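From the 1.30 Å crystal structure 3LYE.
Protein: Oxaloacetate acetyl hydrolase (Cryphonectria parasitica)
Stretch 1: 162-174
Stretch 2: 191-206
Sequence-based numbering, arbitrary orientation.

Stretch 1 (162-174) DFVLIARTDALQS
Stretch 2, residues 191-206: GADVGLLEGFRSKEQA

Strands 164-169 and 194-197 run parallel, crossing at -26°, in the register Ile 166-Val 194, Ala 167-Gly 195, Arg 168-Leu 196, Thr 169-Leu 197 (CA-CA 4.5-5.3 Å). The backbone ladder alternates: Ala 167 N to Val 194 O 2.8 Å, Leu 196 N to Ala 167 O 2.8 Å, Thr 169 N to Leu 196 O 2.9 Å, Glu 198 N to Thr 169 O 3.1 Å. Before it, Asp 193 (chi1 m) turns its carboxylate back so that OD1 accepts from Leu 165 N (2.9 Å), while Leu 165 O receives Asp 193 N (2.8 Å).

On one face, Ile 166 (chi1 m, chi2 137°) sets CG2 3.7 Å from Leu 196 CB, and Val 194 (t) packs beside it. On the other, Ala 167 CB meets Ala 192 CB at 3.7 Å, a close fit suited to small side chains. Arg 168 extends (t, t, t), so its NE and NH2 grip Asp 170 OD2 and OD1 (both 2.9 Å). Glu 198 (t, p) lays CG over the guanidinium face; OE1 is 3.8 Å from Arg 168 NH1, a long, purely electrostatic salt bridge.

Leu 172 (t, p), buried, points CD2 to Leu 197 CD2 (4.2 Å) and Arg 201 NH2 (3.3 Å). One water joins Thr 169 O, Leu 172 N and Glu 198 O. Gly 199 has phi 72°, favouring glycine.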

# COMPACT_ATOMS: atom_id res chain seq x y z
N ASP A 162 -22.80 -10.21 -9.53
CA ASP A 162 -22.81 -10.94 -10.77
C ASP A 162 -21.41 -11.50 -11.09
O ASP A 162 -21.22 -12.08 -12.14
CB ASP A 162 -23.23 -10.05 -11.93
CG ASP A 162 -24.73 -9.95 -12.07
OD1 ASP A 162 -25.16 -9.10 -12.84
OD2 ASP A 162 -25.47 -10.73 -11.46
N PHE A 163 -20.47 -11.33 -10.16
CA PHE A 163 -19.07 -11.79 -10.31
C PHE A 163 -19.03 -13.18 -10.96
O PHE A 163 -19.70 -14.09 -10.51
CB PHE A 163 -18.44 -11.85 -8.91
CG PHE A 163 -16.93 -12.01 -8.90
CD1 PHE A 163 -16.37 -13.22 -8.51
CD2 PHE A 163 -16.10 -10.95 -9.17
CE1 PHE A 163 -15.01 -13.37 -8.43
CE2 PHE A 163 -14.74 -11.11 -9.05
CZ PHE A 163 -14.21 -12.30 -8.67
N VAL A 164 -18.12 -13.33 -11.93
CA VAL A 164 -17.98 -14.59 -12.64
C VAL A 164 -16.82 -15.38 -12.06
O VAL A 164 -15.64 -14.99 -12.21
CB VAL A 164 -17.77 -14.31 -14.13
CG1 VAL A 164 -17.47 -15.59 -14.91
CG2 VAL A 164 -18.98 -13.58 -14.68
N LEU A 165 -17.14 -16.47 -11.38
CA LEU A 165 -16.15 -17.30 -10.77
C LEU A 165 -15.75 -18.42 -11.71
O LEU A 165 -16.60 -19.21 -12.13
CB LEU A 165 -16.65 -17.89 -9.44
CG LEU A 165 -15.57 -18.75 -8.74
CD1 LEU A 165 -14.42 -17.87 -8.18
CD2 LEU A 165 -16.21 -19.58 -7.66
N ILE A 166 -14.47 -18.46 -12.06
CA ILE A 166 -13.91 -19.46 -12.93
C ILE A 166 -13.15 -20.45 -12.09
O ILE A 166 -12.23 -20.10 -11.34
CB ILE A 166 -12.95 -18.82 -13.96
CG1 ILE A 166 -13.68 -17.80 -14.83
CG2 ILE A 166 -12.22 -19.90 -14.80
CD1 ILE A 166 -12.86 -16.50 -15.06
N ALA A 167 -13.57 -21.71 -12.18
CA ALA A 167 -12.94 -22.80 -11.47
C ALA A 167 -11.83 -23.36 -12.33
O ALA A 167 -12.09 -23.95 -13.37
CB ALA A 167 -13.95 -23.91 -11.13
N ARG A 168 -10.60 -23.20 -11.87
CA ARG A 168 -9.43 -23.70 -12.57
C ARG A 168 -8.88 -24.96 -11.91
O ARG A 168 -8.82 -25.04 -10.69
CB ARG A 168 -8.31 -22.64 -12.55
CG ARG A 168 -6.93 -23.16 -12.96
CD ARG A 168 -5.95 -22.04 -13.11
NE ARG A 168 -4.59 -22.54 -13.04
CZ ARG A 168 -3.52 -21.82 -13.34
NH1 ARG A 168 -3.65 -20.59 -13.80
NH2 ARG A 168 -2.32 -22.35 -13.22
N THR A 169 -8.50 -25.93 -12.74
CA THR A 169 -7.90 -27.15 -12.25
C THR A 169 -6.56 -27.30 -12.97
O THR A 169 -6.46 -27.21 -14.20
CB THR A 169 -8.74 -28.45 -12.36
OG1 THR A 169 -7.96 -29.54 -11.85
CG2 THR A 169 -9.13 -28.76 -13.74
N ASP A 170 -5.57 -27.56 -12.15
CA ASP A 170 -4.20 -27.79 -12.58
C ASP A 170 -3.86 -29.27 -12.41
O ASP A 170 -2.70 -29.64 -12.41
CB ASP A 170 -3.27 -26.98 -11.68
CG ASP A 170 -3.24 -25.53 -12.06
OD1 ASP A 170 -2.64 -25.23 -13.10
OD2 ASP A 170 -3.80 -24.70 -11.32
N ALA A 171 -4.88 -30.12 -12.30
CA ALA A 171 -4.68 -31.55 -12.10
C ALA A 171 -4.30 -32.41 -13.31
O ALA A 171 -3.97 -33.59 -13.14
CB ALA A 171 -5.95 -32.16 -11.48
N LEU A 172 -4.33 -31.88 -14.53
CA LEU A 172 -4.00 -32.71 -15.69
C LEU A 172 -2.69 -33.49 -15.65
O LEU A 172 -2.69 -34.69 -15.88
CB LEU A 172 -4.06 -31.89 -16.98
CG LEU A 172 -3.96 -32.69 -18.27
CD1 LEU A 172 -5.19 -33.56 -18.51
CD2 LEU A 172 -3.77 -31.74 -19.43
N GLN A 173 -1.61 -32.80 -15.34
CA GLN A 173 -0.29 -33.42 -15.29
C GLN A 173 -0.15 -34.56 -14.29
O GLN A 173 0.26 -35.66 -14.63
CB GLN A 173 0.72 -32.33 -14.96
CG GLN A 173 2.19 -32.69 -15.07
CD GLN A 173 3.08 -31.49 -14.81
OE1 GLN A 173 4.30 -31.60 -14.71
NE2 GLN A 173 2.45 -30.31 -14.67
N SER A 174 -0.52 -34.29 -13.04
CA SER A 174 -0.40 -35.30 -12.01
C SER A 174 -1.52 -36.31 -11.82
O SER A 174 -1.24 -37.43 -11.37
CB SER A 174 -0.16 -34.61 -10.67
OG SER A 174 -1.33 -33.92 -10.24
N GLY A 191 -21.27 -24.10 -7.63
CA GLY A 191 -21.62 -22.76 -8.06
C GLY A 191 -20.66 -22.01 -8.97
O GLY A 191 -20.93 -20.86 -9.28
N ALA A 192 -19.56 -22.62 -9.38
CA ALA A 192 -18.66 -21.94 -10.28
C ALA A 192 -19.42 -21.69 -11.59
O ALA A 192 -20.23 -22.50 -12.04
CB ALA A 192 -17.41 -22.72 -10.48
N ASP A 193 -19.10 -20.56 -12.22
CA ASP A 193 -19.73 -20.15 -13.45
C ASP A 193 -19.10 -20.60 -14.76
O ASP A 193 -19.79 -20.71 -15.76
CB ASP A 193 -19.76 -18.61 -13.47
CG ASP A 193 -20.51 -18.03 -12.29
OD1 ASP A 193 -19.90 -17.38 -11.41
OD2 ASP A 193 -21.76 -18.17 -12.27
N VAL A 194 -17.80 -20.83 -14.71
CA VAL A 194 -17.02 -21.22 -15.86
C VAL A 194 -15.92 -22.14 -15.40
O VAL A 194 -15.43 -22.02 -14.28
CB VAL A 194 -16.32 -19.95 -16.46
CG1 VAL A 194 -15.45 -20.26 -17.67
CG2 VAL A 194 -17.36 -18.85 -16.78
N GLY A 195 -15.49 -23.06 -16.26
CA GLY A 195 -14.42 -23.95 -15.91
C GLY A 195 -13.17 -23.66 -16.75
O GLY A 195 -13.25 -23.12 -17.86
N LEU A 196 -12.01 -23.95 -16.18
CA LEU A 196 -10.72 -23.76 -16.83
C LEU A 196 -9.85 -24.97 -16.54
O LEU A 196 -9.46 -25.22 -15.41
CB LEU A 196 -10.04 -22.48 -16.32
CG LEU A 196 -8.53 -22.29 -16.56
CD1 LEU A 196 -8.12 -22.59 -17.97
CD2 LEU A 196 -8.15 -20.86 -16.15
N LEU A 197 -9.61 -25.77 -17.58
CA LEU A 197 -8.76 -26.94 -17.50
C LEU A 197 -7.43 -26.34 -18.04
O LEU A 197 -7.31 -26.02 -19.21
CB LEU A 197 -9.30 -28.08 -18.35
CG LEU A 197 -8.69 -29.46 -18.06
CD1 LEU A 197 -9.51 -30.58 -18.67
CD2 LEU A 197 -7.24 -29.54 -18.53
N GLU A 198 -6.48 -26.17 -17.14
CA GLU A 198 -5.16 -25.57 -17.48
C GLU A 198 -4.18 -26.52 -18.09
O GLU A 198 -4.05 -27.66 -17.71
CB GLU A 198 -4.52 -25.04 -16.19
CG GLU A 198 -3.15 -24.36 -16.30
CD GLU A 198 -3.18 -23.06 -17.07
OE1 GLU A 198 -4.25 -22.41 -17.11
OE2 GLU A 198 -2.12 -22.68 -17.62
N GLY A 199 -3.48 -26.03 -19.09
CA GLY A 199 -2.46 -26.83 -19.72
C GLY A 199 -2.78 -27.99 -20.62
O GLY A 199 -2.15 -29.05 -20.51
N PHE A 200 -3.69 -27.80 -21.56
CA PHE A 200 -4.03 -28.88 -22.47
C PHE A 200 -2.76 -29.33 -23.19
O PHE A 200 -1.87 -28.51 -23.49
CB PHE A 200 -5.02 -28.42 -23.52
CG PHE A 200 -6.40 -28.15 -22.99
CD1 PHE A 200 -7.18 -29.19 -22.54
CD2 PHE A 200 -6.93 -26.88 -22.98
CE1 PHE A 200 -8.46 -28.97 -22.07
CE2 PHE A 200 -8.21 -26.65 -22.49
CZ PHE A 200 -8.98 -27.70 -22.05
N ARG A 201 -2.67 -30.62 -23.47
CA ARG A 201 -1.52 -31.18 -24.17
C ARG A 201 -1.76 -31.20 -25.67
O ARG A 201 -0.83 -31.32 -26.44
CB ARG A 201 -1.18 -32.57 -23.61
CG ARG A 201 -0.52 -32.47 -22.23
CD ARG A 201 -0.20 -33.81 -21.57
NE ARG A 201 0.82 -33.65 -20.53
CZ ARG A 201 0.60 -33.10 -19.34
NH1 ARG A 201 1.59 -32.99 -18.46
NH2 ARG A 201 -0.61 -32.66 -19.01
N SER A 202 -3.01 -31.10 -26.10
CA SER A 202 -3.34 -31.11 -27.51
C SER A 202 -4.67 -30.44 -27.80
O SER A 202 -5.49 -30.23 -26.92
CB SER A 202 -3.43 -32.55 -28.04
OG SER A 202 -4.61 -33.18 -27.56
N LYS A 203 -4.89 -30.13 -29.08
CA LYS A 203 -6.13 -29.48 -29.49
C LYS A 203 -7.31 -30.46 -29.35
O LYS A 203 -8.42 -30.05 -29.01
CB LYS A 203 -6.02 -28.99 -30.92
CG LYS A 203 -4.90 -27.99 -31.10
CD LYS A 203 -4.65 -27.70 -32.55
CE LYS A 203 -5.88 -27.19 -33.26
NZ LYS A 203 -5.60 -27.07 -34.71
N GLU A 204 -7.05 -31.74 -29.59
CA GLU A 204 -8.09 -32.75 -29.49
C GLU A 204 -8.60 -32.79 -28.06
O GLU A 204 -9.79 -32.84 -27.82
CB GLU A 204 -7.52 -34.12 -29.90
CG GLU A 204 -8.32 -35.31 -29.39
CD GLU A 204 -7.95 -36.65 -30.04
OE1 GLU A 204 -8.47 -37.67 -29.56
OE2 GLU A 204 -7.18 -36.70 -31.04
N GLN A 205 -7.68 -32.72 -27.11
CA GLN A 205 -8.04 -32.76 -25.71
C GLN A 205 -8.82 -31.52 -25.32
O GLN A 205 -9.76 -31.61 -24.53
CB GLN A 205 -6.78 -32.91 -24.90
CG GLN A 205 -6.96 -33.11 -23.45
CD GLN A 205 -5.63 -33.19 -22.79
OE1 GLN A 205 -4.87 -32.22 -22.80
NE2 GLN A 205 -5.30 -34.36 -22.24
N ALA A 206 -8.48 -30.37 -25.90
CA ALA A 206 -9.19 -29.13 -25.58
C ALA A 206 -10.65 -29.21 -26.03
O ALA A 206 -11.56 -28.87 -25.26
CB ALA A 206 -8.50 -27.92 -26.22
O HOH W 1 -5.12 -19.62 -15.92
O HOH W 2 -4.80 -29.07 -15.56